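Local coordinates for protein aminoacyl-histidine dipeptidase (Vibrio alginolyticus, PDB 3MRU) that probably hydrolyses dipeptides, preferably hydrophobic ones including prolyl amino acids, as a zinc-binding metallopeptidase of the M20C family, at residues D195-A200 against I318-R323; L248-F253 against A266-A271. All coordinates share one frame; numbering follows the deposited sequence.

Interaction 1: residues D195-A200 against I318-R323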
ATOM      1  N   ASP A 195      25.494  -9.891 -15.030  1.00 76.34           N
ATOM      2  CA  ASP A 195      26.449 -10.959 -14.837  1.00 78.69           C
ATOM      3  C   ASP A 195      27.878 -10.477 -15.057  1.00 79.69           C
ATOM      4  O   ASP A 195      28.410 -10.521 -16.185  1.00 79.86           O
ATOM      5  CB  ASP A 195      26.072 -12.195 -15.646  1.00101.26           C
ATOM      6  CG  ASP A 195      25.189 -13.151 -14.854  1.00103.90           C
ATOM      7  OD1 ASP A 195      25.498 -13.413 -13.657  1.00106.81           O
ATOM      8  OD2 ASP A 195      24.181 -13.636 -15.419  1.00106.39           O
ATOM      9  N   ILE A 196      28.483 -10.027 -13.955  1.00 70.25           N
ATOM     10  CA  ILE A 196      29.783  -9.361 -13.994  1.00 71.56           C
ATOM     11  C   ILE A 196      30.957 -10.232 -13.604  1.00 72.74           C
ATOM     12  O   ILE A 196      30.842 -11.141 -12.762  1.00 72.10           O
ATOM     13  CB  ILE A 196      29.843  -8.048 -13.147  1.00 67.23           C
ATOM     14  CG1 ILE A 196      29.758  -8.330 -11.645  1.00 65.90           C
ATOM     15  CG2 ILE A 196      28.752  -7.081 -13.574  1.00 68.23           C
ATOM     16  CD1 ILE A 196      30.193  -7.174 -10.745  1.00 83.78           C
ATOM     17  N   THR A 197      32.083  -9.907 -14.245  1.00117.99           N
ATOM     18  CA  THR A 197      33.403 -10.483 -13.956  1.00119.45           C
ATOM     19  C   THR A 197      34.391  -9.384 -13.513  1.00120.33           C
ATOM     20  O   THR A 197      34.223  -8.201 -13.853  1.00121.00           O
ATOM     21  CB  THR A 197      33.962 -11.230 -15.179  1.00 72.83           C
ATOM     22  OG1 THR A 197      34.041 -10.323 -16.290  1.00 73.41           O
ATOM     23  CG2 THR A 197      33.057 -12.405 -15.530  1.00 72.09           C
ATOM     24  N   ARG A 198      35.417  -9.779 -12.765  1.00 93.64           N
ATOM     25  CA  ARG A 198      36.295  -8.819 -12.128  1.00 94.46           C
ATOM     26  C   ARG A 198      37.762  -8.935 -12.483  1.00 95.65           C
ATOM     27  O   ARG A 198      38.315 -10.032 -12.545  1.00 96.29           O
ATOM     28  CB  ARG A 198      36.143  -8.920 -10.630  1.00 82.98           C
ATOM     29  CG  ARG A 198      34.876  -8.317 -10.158  1.00 81.96           C
ATOM     30  CD  ARG A 198      34.736  -8.552  -8.713  1.00 80.14           C
ATOM     31  NE  ARG A 198      34.105  -7.400  -8.098  1.00 80.03           N
ATOM     32  CZ  ARG A 198      32.826  -7.343  -7.764  1.00 79.48           C
ATOM     33  NH1 ARG A 198      32.357  -6.244  -7.199  1.00 79.48           N
ATOM     34  NH2 ARG A 198      32.026  -8.383  -7.990  1.00 78.67           N
ATOM     35  N   ASP A 199      38.383  -7.778 -12.708  1.00104.05           N
ATOM     36  CA  ASP A 199      39.821  -7.666 -12.933  1.00105.11           C
ATOM     37  C   ASP A 199      40.446  -6.910 -11.782  1.00105.47           C
ATOM     38  O   ASP A 199      39.836  -5.982 -11.245  1.00106.05           O
ATOM     39  CB  ASP A 199      40.095  -6.976 -14.260  1.00101.11           C
ATOM     40  CG  ASP A 199      39.572  -7.780 -15.437  1.00102.83           C
ATOM     41  OD1 ASP A 199      39.630  -7.260 -16.574  1.00105.56           O
ATOM     42  OD2 ASP A 199      39.103  -8.936 -15.236  1.00103.37           O
ATOM     43  N   ALA A 200      41.649  -7.325 -11.395  1.00 81.33           N
ATOM     44  CA  ALA A 200      42.320  -6.781 -10.211  1.00 81.54           C
ATOM     45  C   ALA A 200      42.692  -5.303 -10.341  1.00 81.85           C
ATOM     46  O   ALA A 200      42.972  -4.789 -11.436  1.00 81.77           O
ATOM     47  CB  ALA A 200      43.548  -7.617  -9.833  1.00 85.26           C
ATOM     48  N   ILE A 318      35.844  -3.441 -17.203  1.00 95.96           N
ATOM     49  CA  ILE A 318      35.429  -2.162 -17.795  1.00 95.50           C
ATOM     50  C   ILE A 318      34.033  -2.236 -18.415  1.00 95.24           C
ATOM     51  O   ILE A 318      33.149  -1.447 -18.043  1.00 95.20           O
ATOM     52  CB  ILE A 318      36.488  -1.559 -18.806  1.00 96.40           C
ATOM     53  CG1 ILE A 318      36.438  -0.027 -18.782  1.00 96.04           C
ATOM     54  CG2 ILE A 318      36.325  -2.101 -20.239  1.00 95.52           C
ATOM     55  CD1 ILE A 318      35.248   0.676 -18.118  1.00 85.87           C
ATOM     56  N   ALA A 319      33.843  -3.207 -19.319  1.00100.19           N
ATOM     57  CA  ALA A 319      32.609  -3.352 -20.090  1.00 99.47           C
ATOM     58  C   ALA A 319      31.407  -3.574 -19.189  1.00 99.00           C
ATOM     59  O   ALA A 319      30.298  -3.176 -19.534  1.00 99.30           O
ATOM     60  CB  ALA A 319      32.728  -4.481 -21.101  1.00103.46           C
ATOM     61  N   ASP A 320      31.633  -4.197 -18.037  1.00 79.55           N
ATOM     62  CA  ASP A 320      30.578  -4.376 -17.037  1.00 78.93           C
ATOM     63  C   ASP A 320      30.294  -3.086 -16.264  1.00 77.96           C
ATOM     64  O   ASP A 320      29.136  -2.736 -16.020  1.00 77.75           O
ATOM     65  CB  ASP A 320      30.935  -5.512 -16.069  1.00 96.72           C
ATOM     66  CG  ASP A 320      30.859  -6.901 -16.720  1.00 97.56           C
ATOM     67  OD1 ASP A 320      30.073  -7.071 -17.699  1.00 98.28           O
ATOM     68  OD2 ASP A 320      31.585  -7.817 -16.234  1.00 97.09           O
ATOM     69  N   GLN A 321      31.363  -2.397 -15.869  1.00 87.21           N
ATOM     70  CA  GLN A 321      31.259  -1.093 -15.219  1.00 85.80           C
ATOM     71  C   GLN A 321      30.499  -0.144 -16.123  1.00 84.82           C
ATOM     72  O   GLN A 321      29.558   0.524 -15.700  1.00 84.94           O
ATOM     73  CB  GLN A 321      32.646  -0.528 -14.949  1.00 80.97           C
ATOM     74  CG  GLN A 321      32.636   0.788 -14.258  1.00 79.92           C
ATOM     75  CD  GLN A 321      33.919   1.059 -13.522  1.00 80.60           C
ATOM     76  OE1 GLN A 321      34.268   2.211 -13.293  1.00 80.78           O
ATOM     77  NE2 GLN A 321      34.629  -0.001 -13.130  1.00 82.01           N
ATOM     78  N   GLN A 322      30.895  -0.111 -17.382  1.00 69.85           N
ATOM     79  CA  GLN A 322      30.254   0.773 -18.320  1.00 69.05           C
ATOM     80  C   GLN A 322      28.749   0.521 -18.438  1.00 67.70           C
ATOM     81  O   GLN A 322      27.949   1.428 -18.126  1.00 67.96           O
ATOM     82  CB  GLN A 322      30.993   0.751 -19.655  1.00 89.44           C
ATOM     83  CG  GLN A 322      32.427   1.252 -19.462  1.00 92.20           C
ATOM     84  CD  GLN A 322      33.176   1.556 -20.751  1.00 96.28           C
ATOM     85  OE1 GLN A 322      32.901   0.969 -21.809  1.00 98.44           O
ATOM     86  NE2 GLN A 322      34.154   2.469 -20.660  1.00 96.16           N
ATOM     87  N   ARG A 323      28.368  -0.708 -18.811  1.00 72.48           N
ATOM     88  CA  ARG A 323      26.953  -1.050 -19.062  1.00 70.24           C
ATOM     89  C   ARG A 323      26.041  -0.919 -17.833  1.00 68.70           C
ATOM     90  O   ARG A 323      24.896  -0.490 -17.942  1.00 68.13           O
ATOM     91  CB  ARG A 323      26.814  -2.414 -19.755  1.00 70.76           C
ATOM     92  CG  ARG A 323      27.046  -3.635 -18.884  1.00 70.55           C
ATOM     93  CD  ARG A 323      27.422  -4.876 -19.720  1.00 70.85           C
ATOM     94  NE  ARG A 323      27.654  -6.023 -18.850  1.00 70.34           N
ATOM     95  CZ  ARG A 323      26.685  -6.811 -18.404  1.00 70.67           C
ATOM     96  NH1 ARG A 323      25.428  -6.596 -18.771  1.00 71.43           N
ATOM     97  NH2 ARG A 323      26.969  -7.814 -17.590  1.00 70.14           N
TER
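D320, in the first turn of helix 318-330, points its CB toward I196 and gives up more surface to this contact than any other residue, meeting the backbone of T197 through its carboxylate. Its CB lies 3.7 Å from I196 CG2. A chi1 of -71° sets D320 CG anti to the carbonyl carbon, beside the backbone N, where it rests against the same methyl and against I196 CA. At the tip the two oxygens divide the work. OD2 accepts from T197 N at 2.9 Å, an almost straight bond (N-H...acceptor 169°) that arrives nearly along the C-O axis of OD2, while T197 OG1 stays 3.5 Å from the same oxygen. OD1 turns instead to R323, one turn further along the helix. R323 grips it side-on with two nitrogens, NE at 2.9 Å from D320 OD1 in a salt bridge and NH2 at 3.2 Å, the latter approaching from above the carboxylate plane. OD1 sits at the guanidinium's edge, in its plane, and takes NE on its anti side. R323 NH2 also comes within 3.4 Å of D195 O. With a buried carboxylate tied to a cation and a backbone amide close to a helix N terminus, the charged form of D320 is probably stabilised. R323 NH1 bonds A390 O beyond helix 373-389. The D320-T197 bond links the first turn of helix 318-330 to the end of strand 181-199, which runs beside strand 315-316, D199 pairing with V315 through the backbone; the helix starts directly after strand 315-316.

Interaction 2: residues L248-F253 against A266-A271; sequences LRLVEF and AFVTVA
V251 and E252 together make a shallow hollow that receives the hydroxyl of T269: OG1 lies 3.3 Å from V251 CG1 and equally 3.3 Å from E252 CB. The first torsion of T269 (chi1 85°) sets OG1 between its backbone N and carbonyl carbon, while CG2 lies over E252 CB at 4.0 Å. Further along the same face, E252 CG reaches the F267 ring at CE1, 3.6 Å away, and the carboxylate and ring planes are 47° apart. The hollow coincides with a classic beta bulge in strand 249-253, which sets V251 and E252 both opposite T269: V251 N and E252 N each donate to T269 O, approaching from one face of the carbonyl plane, and the register slips by one residue between L250 and E252. Before the bulge the pairing is regular, with R249 and A271 exchanging two backbone bonds as a hydrogen-bonded antiparallel pair; R249 N meets A271 O at 2.6 Å. R249 CB and A271 CB are 4.3 Å apart, and beyond CB the R249 chain bends at chi2 and chi3, its end leading away from A271. The opposite face is apolar. L250, F253, V268 and V270 project there, and L248 CD2 meets V270 CG2 at 4.0 Å. L250 fits against Q321, F324 and I325 of helix 318-330, while F253 lies on L328 of that helix and on L239 of helix 231-242, and V268 touches I235.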
ATOM      1  N   LEU A 248      38.352   6.256 -12.667  1.00 83.05           N
ATOM      2  CA  LEU A 248      38.101   5.413 -11.501  1.00 82.34           C
ATOM      3  C   LEU A 248      37.327   4.136 -11.805  1.00 81.97           C
ATOM      4  O   LEU A 248      36.481   4.096 -12.691  1.00 81.58           O
ATOM      5  CB  LEU A 248      37.432   6.187 -10.374  1.00 78.60           C
ATOM      6  CG  LEU A 248      36.233   7.078 -10.623  1.00 77.86           C
ATOM      7  CD1 LEU A 248      35.037   6.246 -10.945  1.00 77.69           C
ATOM      8  CD2 LEU A 248      36.000   7.855  -9.349  1.00 77.65           C
ATOM      9  N   ARG A 249      37.645   3.104 -11.029  1.00 77.22           N
ATOM     10  CA  ARG A 249      37.182   1.753 -11.247  1.00 76.68           C
ATOM     11  C   ARG A 249      36.318   1.354 -10.079  1.00 75.82           C
ATOM     12  O   ARG A 249      36.524   1.795  -8.951  1.00 75.66           O
ATOM     13  CB  ARG A 249      38.376   0.834 -11.330  1.00100.27           C
ATOM     14  CG  ARG A 249      39.441   1.320 -12.283  1.00103.24           C
ATOM     15  CD  ARG A 249      39.107   0.945 -13.729  1.00109.25           C
ATOM     16  NE  ARG A 249      38.776  -0.482 -13.878  1.00113.20           N
ATOM     17  CZ  ARG A 249      39.663  -1.482 -13.796  1.00115.11           C
ATOM     18  NH1 ARG A 249      40.949  -1.228 -13.556  1.00115.38           N
ATOM     19  NH2 ARG A 249      39.263  -2.745 -13.939  1.00116.99           N
ATOM     20  N   LEU A 250      35.355   0.493 -10.356  1.00 76.82           N
ATOM     21  CA  LEU A 250      34.267   0.243  -9.438  1.00 75.99           C
ATOM     22  C   LEU A 250      34.365  -1.100  -8.742  1.00 75.85           C
ATOM     23  O   LEU A 250      34.490  -2.146  -9.384  1.00 75.84           O
ATOM     24  CB  LEU A 250      32.969   0.298 -10.229  1.00 66.16           C
ATOM     25  CG  LEU A 250      31.610  -0.057  -9.655  1.00 65.25           C
ATOM     26  CD1 LEU A 250      31.114   1.046  -8.762  1.00 64.44           C
ATOM     27  CD2 LEU A 250      30.676  -0.239 -10.823  1.00 63.93           C
ATOM     28  N   VAL A 251      34.328  -1.076  -7.419  1.00 73.31           N
ATOM     29  CA  VAL A 251      34.295  -2.330  -6.668  1.00 73.38           C
ATOM     30  C   VAL A 251      32.935  -2.702  -6.054  1.00 73.33           C
ATOM     31  O   VAL A 251      32.463  -3.824  -6.183  1.00 73.08           O
ATOM     32  CB  VAL A 251      35.490  -2.436  -5.611  1.00 73.71           C
ATOM     33  CG1 VAL A 251      36.059  -1.075  -5.232  1.00 73.70           C
ATOM     34  CG2 VAL A 251      35.099  -3.232  -4.370  1.00 72.93           C
ATOM     35  N   GLU A 252      32.300  -1.718  -5.433  1.00 94.93           N
ATOM     36  CA  GLU A 252      31.131  -1.942  -4.601  1.00 95.23           C
ATOM     37  C   GLU A 252      30.054  -0.851  -4.842  1.00 94.66           C
ATOM     38  O   GLU A 252      30.383   0.323  -5.018  1.00 94.67           O
ATOM     39  CB  GLU A 252      31.563  -1.978  -3.122  1.00110.37           C
ATOM     40  CG  GLU A 252      30.462  -2.179  -2.096  1.00111.89           C
ATOM     41  CD  GLU A 252      30.044  -3.620  -1.964  1.00114.66           C
ATOM     42  OE1 GLU A 252      29.695  -4.030  -0.830  1.00116.33           O
ATOM     43  OE2 GLU A 252      30.064  -4.342  -2.990  1.00116.34           O
ATOM     44  N   PHE A 253      28.785  -1.259  -4.840  1.00 75.91           N
ATOM     45  CA  PHE A 253      27.637  -0.362  -4.986  1.00 75.02           C
ATOM     46  C   PHE A 253      26.480  -0.940  -4.142  1.00 75.24           C
ATOM     47  O   PHE A 253      25.878  -1.960  -4.493  1.00 75.40           O
ATOM     48  CB  PHE A 253      27.231  -0.245  -6.476  1.00 66.90           C
ATOM     49  CG  PHE A 253      26.468   1.032  -6.841  1.00 64.90           C
ATOM     50  CD1 PHE A 253      26.705   1.659  -8.062  1.00 63.42           C
ATOM     51  CD2 PHE A 253      25.514   1.589  -5.985  1.00 62.48           C
ATOM     52  CE1 PHE A 253      26.016   2.819  -8.420  1.00 61.91           C
ATOM     53  CE2 PHE A 253      24.830   2.747  -6.336  1.00 61.12           C
ATOM     54  CZ  PHE A 253      25.084   3.360  -7.554  1.00 62.02           C
ATOM     55  N   ALA A 266      23.089   5.472   0.288  1.00 66.69           N
ATOM     56  CA  ALA A 266      23.655   4.609  -0.727  1.00 66.42           C
ATOM     57  C   ALA A 266      25.116   4.898  -0.782  1.00 66.60           C
ATOM     58  O   ALA A 266      25.547   5.972  -0.390  1.00 66.70           O
ATOM     59  CB  ALA A 266      23.040   4.897  -2.056  1.00 37.73           C
ATOM     60  N   PHE A 267      25.896   3.952  -1.270  1.00 73.75           N
ATOM     61  CA  PHE A 267      27.316   4.200  -1.372  1.00 74.28           C
ATOM     62  C   PHE A 267      27.999   3.353  -2.418  1.00 74.58           C
ATOM     63  O   PHE A 267      27.537   2.273  -2.768  1.00 74.93           O
ATOM     64  CB  PHE A 267      27.989   4.000  -0.015  1.00 71.84           C
ATOM     65  CG  PHE A 267      28.185   2.560   0.374  1.00 71.80           C
ATOM     66  CD1 PHE A 267      29.197   1.789  -0.215  1.00 70.54           C
ATOM     67  CD2 PHE A 267      27.396   1.986   1.365  1.00 72.17           C
ATOM     68  CE1 PHE A 267      29.399   0.471   0.149  1.00 69.09           C
ATOM     69  CE2 PHE A 267      27.603   0.650   1.749  1.00 71.71           C
ATOM     70  CZ  PHE A 267      28.606  -0.101   1.133  1.00 70.71           C
ATOM     71  N   VAL A 268      29.119   3.857  -2.899  1.00 68.25           N
ATOM     72  CA  VAL A 268      29.942   3.139  -3.815  1.00 68.91           C
ATOM     73  C   VAL A 268      31.320   3.184  -3.187  1.00 69.82           C
ATOM     74  O   VAL A 268      31.701   4.199  -2.600  1.00 69.64           O
ATOM     75  CB  VAL A 268      29.933   3.810  -5.217  1.00 66.78           C
ATOM     76  CG1 VAL A 268      30.799   5.055  -5.221  1.00 67.63           C
ATOM     77  CG2 VAL A 268      30.478   2.889  -6.256  1.00 66.47           C
ATOM     78  N   THR A 269      32.049   2.072  -3.259  1.00 76.53           N
ATOM     79  CA  THR A 269      33.488   2.126  -3.020  1.00 77.57           C
ATOM     80  C   THR A 269      34.142   1.935  -4.377  1.00 78.54           C
ATOM     81  O   THR A 269      33.684   1.140  -5.191  1.00 78.36           O
ATOM     82  CB  THR A 269      34.017   1.109  -1.961  1.00 79.71           C
ATOM     83  OG1 THR A 269      34.260  -0.155  -2.575  1.00 79.39           O
ATOM     84  CG2 THR A 269      33.044   0.935  -0.789  1.00 79.54           C
ATOM     85  N   VAL A 270      35.182   2.709  -4.635  1.00 67.54           N
ATOM     86  CA  VAL A 270      35.851   2.667  -5.917  1.00 69.70           C
ATOM     87  C   VAL A 270      37.364   2.672  -5.727  1.00 71.15           C
ATOM     88  O   VAL A 270      37.883   3.116  -4.684  1.00 71.16           O
ATOM     89  CB  VAL A 270      35.451   3.879  -6.862  1.00110.72           C
ATOM     90  CG1 VAL A 270      33.925   3.996  -7.042  1.00110.90           C
ATOM     91  CG2 VAL A 270      36.056   5.220  -6.381  1.00110.37           C
ATOM     92  N   ALA A 271      38.050   2.185  -6.760  1.00 66.92           N
ATOM     93  CA  ALA A 271      39.488   2.295  -6.890  1.00 68.50           C
ATOM     94  C   ALA A 271      39.821   3.395  -7.899  1.00 69.85           C
ATOM     95  O   ALA A 271      39.137   3.537  -8.914  1.00 70.09           O
ATOM     96  CB  ALA A 271      40.056   0.976  -7.353  1.00 99.27           C
TER

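In the fold
After the first 180 residues, which include the zinc ligands H80, D119 and D173, the chain enters strand 181-199, whose end at 195-200 waits until helix 318-330 arrives to close interaction 1, a loop of 117 intervening residues. Within that span, strand 249-255 and strand 266-273 pair across only twelve residues between the segments, so interaction 2 lies wholly inside the longer loop and does not cross it. Both contacts reach the same large mixed sheet, with centres about 12 Å apart. R198 joins them directly, its NH1 forming a weak hydrogen bond with V251 O. Helix 318-330 borders both contacts.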